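Local coordinates for uncharacterized protein (Bacteroides caccae, PDB 3NO2) that is of unknown function but folds as a six-bladed beta-propeller related to the Mal s 1 allergenic protein-like family, at residues 37-45 against 77-85. Residues are numbered along the deposited sequence; the frame is centred on the assembly and turned at random.
Sequences WECNSVAAT and CEMQTARIL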
loop_
_atom_site.group_PDB
_atom_site.type_symbol
_atom_site.label_atom_id
_atom_site.label_comp_id
_atom_site.label_asym_id
_atom_site.label_seq_id
_atom_site.Cartn_x
_atom_site.Cartn_y
_atom_site.Cartn_z
ATOM N N TRP A 37 -2.328 -16.260 5.062
ATOM C CA TRP A 37 -2.017 -15.186 4.128
ATOM C C TRP A 37 -2.435 -13.832 4.706
ATOM O O TRP A 37 -3.372 -13.735 5.492
ATOM C CB TRP A 37 -2.698 -15.436 2.775
ATOM C CG TRP A 37 -2.091 -16.538 1.971
ATOM C CD1 TRP A 37 -1.229 -17.515 2.428
ATOM C CD2 TRP A 37 -2.340 -16.852 0.597
ATOM N NE1 TRP A 37 -0.920 -18.380 1.431
ATOM C CE2 TRP A 37 -1.568 -17.992 0.290
ATOM C CE3 TRP A 37 -3.081 -16.257 -0.430
ATOM C CZ2 TRP A 37 -1.554 -18.567 -0.995
ATOM C CZ3 TRP A 37 -3.060 -16.832 -1.683
ATOM C CH2 TRP A 37 -2.303 -17.961 -1.963
ATOM N N GLU A 38 -1.703 -12.790 4.369
ATOM C CA GLU A 38 -1.994 -11.439 4.786
ATOM C C GLU A 38 -1.713 -10.557 3.597
ATOM O O GLU A 38 -0.554 -10.524 3.143
ATOM C CB GLU A 38 -1.126 -10.986 5.967
ATOM C CG GLU A 38 -1.452 -9.594 6.469
ATOM C CD GLU A 38 -0.462 -8.960 7.395
ATOM O OE1 GLU A 38 0.722 -9.376 7.470
ATOM O OE2 GLU A 38 -0.860 -7.937 8.029
ATOM N N CYS A 39 -2.721 -9.845 3.090
ATOM C CA CYS A 39 -2.588 -8.976 1.927
ATOM C C CYS A 39 -2.621 -7.515 2.309
ATOM O O CYS A 39 -3.644 -6.993 2.754
ATOM C CB CYS A 39 -3.675 -9.250 0.899
ATOM S SG CYS A 39 -3.608 -8.132 -0.507
ATOM N N ASN A 40 -1.454 -6.869 2.170
ATOM C CA ASN A 40 -1.301 -5.408 2.330
ATOM C C ASN A 40 -0.972 -4.662 1.061
ATOM O O ASN A 40 -0.778 -3.456 1.143
ATOM C CB ASN A 40 -0.263 -5.097 3.415
ATOM C CG ASN A 40 -0.786 -5.397 4.815
ATOM O OD1 ASN A 40 -1.789 -4.768 5.261
ATOM N ND2 ASN A 40 -0.128 -6.306 5.541
ATOM N N SER A 41 -0.912 -5.357 -0.075
ATOM C CA SER A 41 -0.659 -4.754 -1.369
ATOM C C SER A 41 -1.438 -5.473 -2.479
ATOM O O SER A 41 -1.284 -6.679 -2.683
ATOM C CB SER A 41 0.819 -4.856 -1.749
ATOM O OG SER A 41 1.606 -4.043 -0.855
ATOM N N VAL A 42 -2.248 -4.684 -3.201
ATOM C CA VAL A 42 -2.866 -5.067 -4.465
ATOM C C VAL A 42 -2.518 -4.039 -5.527
ATOM O O VAL A 42 -2.321 -2.859 -5.216
ATOM C CB VAL A 42 -4.409 -5.220 -4.374
ATOM C CG1 VAL A 42 -4.824 -6.238 -3.324
ATOM C CG2 VAL A 42 -5.141 -3.899 -4.089
ATOM N N ALA A 43 -2.467 -4.455 -6.784
ATOM C CA ALA A 43 -2.168 -3.553 -7.892
ATOM C C ALA A 43 -2.740 -4.158 -9.170
ATOM O O ALA A 43 -2.930 -5.363 -9.274
ATOM C CB ALA A 43 -0.639 -3.330 -8.015
ATOM N N ALA A 44 -3.074 -3.293 -10.119
ATOM C CA ALA A 44 -3.601 -3.689 -11.438
ATOM C C ALA A 44 -2.691 -3.211 -12.515
ATOM O O ALA A 44 -2.125 -2.111 -12.449
ATOM C CB ALA A 44 -4.997 -3.119 -11.656
ATOM N N THR A 45 -2.579 -4.032 -13.539
ATOM C CA THR A 45 -1.905 -3.589 -14.776
ATOM C C THR A 45 -2.905 -2.847 -15.647
ATOM O O THR A 45 -4.111 -2.955 -15.473
ATOM C CB THR A 45 -1.322 -4.742 -15.590
ATOM O OG1 THR A 45 -2.385 -5.508 -16.140
ATOM C CG2 THR A 45 -0.394 -5.643 -14.747
ATOM N N CYS A 77 10.098 -15.090 6.098
ATOM C CA CYS A 77 10.067 -13.770 5.441
ATOM C C CYS A 77 8.612 -13.407 5.215
ATOM O O CYS A 77 7.719 -14.264 5.285
ATOM C CB CYS A 77 10.831 -13.779 4.127
ATOM S SG CYS A 77 12.640 -13.974 4.294
ATOM N N GLU A 78 8.346 -12.140 4.934
ATOM C CA GLU A 78 6.987 -11.688 4.657
ATOM C C GLU A 78 6.987 -10.815 3.420
ATOM O O GLU A 78 7.478 -9.658 3.398
ATOM C CB GLU A 78 6.407 -10.908 5.825
ATOM C CG GLU A 78 6.315 -11.692 7.124
ATOM C CD GLU A 78 5.538 -10.969 8.207
ATOM O OE1 GLU A 78 4.973 -9.895 7.962
ATOM O OE2 GLU A 78 5.493 -11.531 9.338
HETATM N N MSE A 79 6.362 -11.309 2.352
HETATM C CA MSE A 79 6.178 -10.542 1.133
HETATM C C MSE A 79 5.028 -9.570 1.381
HETATM O O MSE A 79 3.864 -9.979 1.479
HETATM C CB MSE A 79 5.808 -11.494 -0.009
HETATM C CG MSE A 79 5.836 -10.814 -1.336
HETATM SE SE MSE A 79 7.601 -10.644 -2.157
HETATM C CE MSE A 79 7.728 -12.384 -2.916
ATOM N N GLN A 80 5.350 -8.282 1.431
ATOM C CA GLN A 80 4.387 -7.258 1.796
ATOM C C GLN A 80 4.231 -6.148 0.765
ATOM O O GLN A 80 3.244 -5.425 0.858
ATOM C CB GLN A 80 4.718 -6.629 3.143
ATOM C CG GLN A 80 4.646 -7.587 4.326
ATOM C CD GLN A 80 3.267 -7.872 4.845
ATOM O OE1 GLN A 80 2.271 -7.466 4.281
ATOM N NE2 GLN A 80 3.205 -8.633 5.927
ATOM N N THR A 81 5.161 -5.994 -0.186
ATOM C CA THR A 81 5.068 -5.054 -1.277
ATOM C C THR A 81 4.680 -5.764 -2.549
ATOM O O THR A 81 5.211 -6.824 -2.858
ATOM C CB THR A 81 6.444 -4.386 -1.518
ATOM O OG1 THR A 81 6.855 -3.604 -0.386
ATOM C CG2 THR A 81 6.470 -3.488 -2.750
ATOM N N ALA A 82 3.797 -5.141 -3.318
ATOM C CA ALA A 82 3.447 -5.605 -4.666
ATOM C C ALA A 82 2.796 -4.428 -5.409
ATOM O O ALA A 82 1.653 -4.091 -5.119
ATOM C CB ALA A 82 2.536 -6.798 -4.599
ATOM N N ARG A 83 3.498 -3.815 -6.351
ATOM C CA ARG A 83 2.979 -2.683 -7.125
ATOM C C ARG A 83 3.405 -2.833 -8.576
ATOM O O ARG A 83 4.316 -3.583 -8.911
ATOM C CB ARG A 83 3.441 -1.342 -6.554
ATOM C CG ARG A 83 4.941 -1.139 -6.678
ATOM C CD ARG A 83 5.373 0.247 -6.308
ATOM N NE ARG A 83 5.144 0.555 -4.913
ATOM C CZ ARG A 83 4.230 1.391 -4.442
ATOM N NH1 ARG A 83 3.423 2.044 -5.260
ATOM N NH2 ARG A 83 4.171 1.614 -3.154
ATOM N N ILE A 84 2.726 -2.096 -9.450
ATOM C CA ILE A 84 3.132 -1.934 -10.841
ATOM C C ILE A 84 3.792 -0.578 -10.987
ATOM O O ILE A 84 3.199 0.467 -10.629
ATOM C CB ILE A 84 1.938 -2.093 -11.772
ATOM C CG1 ILE A 84 1.302 -3.476 -11.622
ATOM C CG2 ILE A 84 2.361 -1.775 -13.233
ATOM C CD1 ILE A 84 2.161 -4.677 -12.051
ATOM N N LEU A 85 5.034 -0.590 -11.454
ATOM C CA LEU A 85 5.798 0.611 -11.649
ATOM C C LEU A 85 5.314 1.356 -12.917
ATOM O O LEU A 85 4.645 0.776 -13.767
ATOM C CB LEU A 85 7.262 0.242 -11.850
ATOM C CG LEU A 85 7.947 -0.399 -10.645
ATOM C CD1 LEU A 85 9.319 -0.888 -11.047
ATOM C CD2 LEU A 85 8.002 0.588 -9.455
HETATM O O HOH W 1 0.929 -8.502 2.039
HETATM O O HOH W 2 3.118 -2.283 -2.400
HETATM O O HOH W 3 0.048 -2.250 -3.820
#
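Gln-80 reaches across to Glu-38 and Asn-40 with both ends of its amide. Its NE2 donates to Glu-38 OE1 at 3.0 Å, nearly straight at 167°, and meets the carboxylate from above its plane. The same NE2 also donates to Glu-78 OE1. One NH2 group thus bridges two carboxylates, with Glu-38 OE1 and Glu-78 OE1 4.3 Å apart, and probably eases any repulsion between them. On the other end, Asn-40 ND2 donates to Gln-80 OE1 at 2.9 Å. The Gln-80 chain bends at chi2 (-79°), which lays its amide alongside that of Asn-40. Asn-40 ND2 also donates to Glu-38 OE2, which is hydrogen-bonded to Ser-12 OG and to a citrate probably from the crystallisation liquor. His-124 is a second partner of Glu-78 OE1.

Strands 41-44 and 78-84 are the innermost strands of two successive propeller blades. They run nearly parallel, 12° apart, and line the central channel side by side. Gln-80 and Thr-81 form a classic beta bulge opposite Ala-93 in their own blade.

Ser-41 OG donates to Gln-80 O at 2.7 Å, and Ser-41 CB lies 3.9 Å from Ala-82 CB. One water links this hydroxyl to Ala-82 N. Another joins Val-42 O to Ala-82 O, and a third ties Asn-40 N to Gln-80 OE1.

Apolar contacts follow toward the C-terminal ends. Ala-43 CB packs on Arg-83 CA and on Ile-84 CG1. Ile-84 CD1 touches Thr-45 CG2 at 3.8 Å, while Thr-45 OG1 is hydrogen-bonded to Glu-49 OE1.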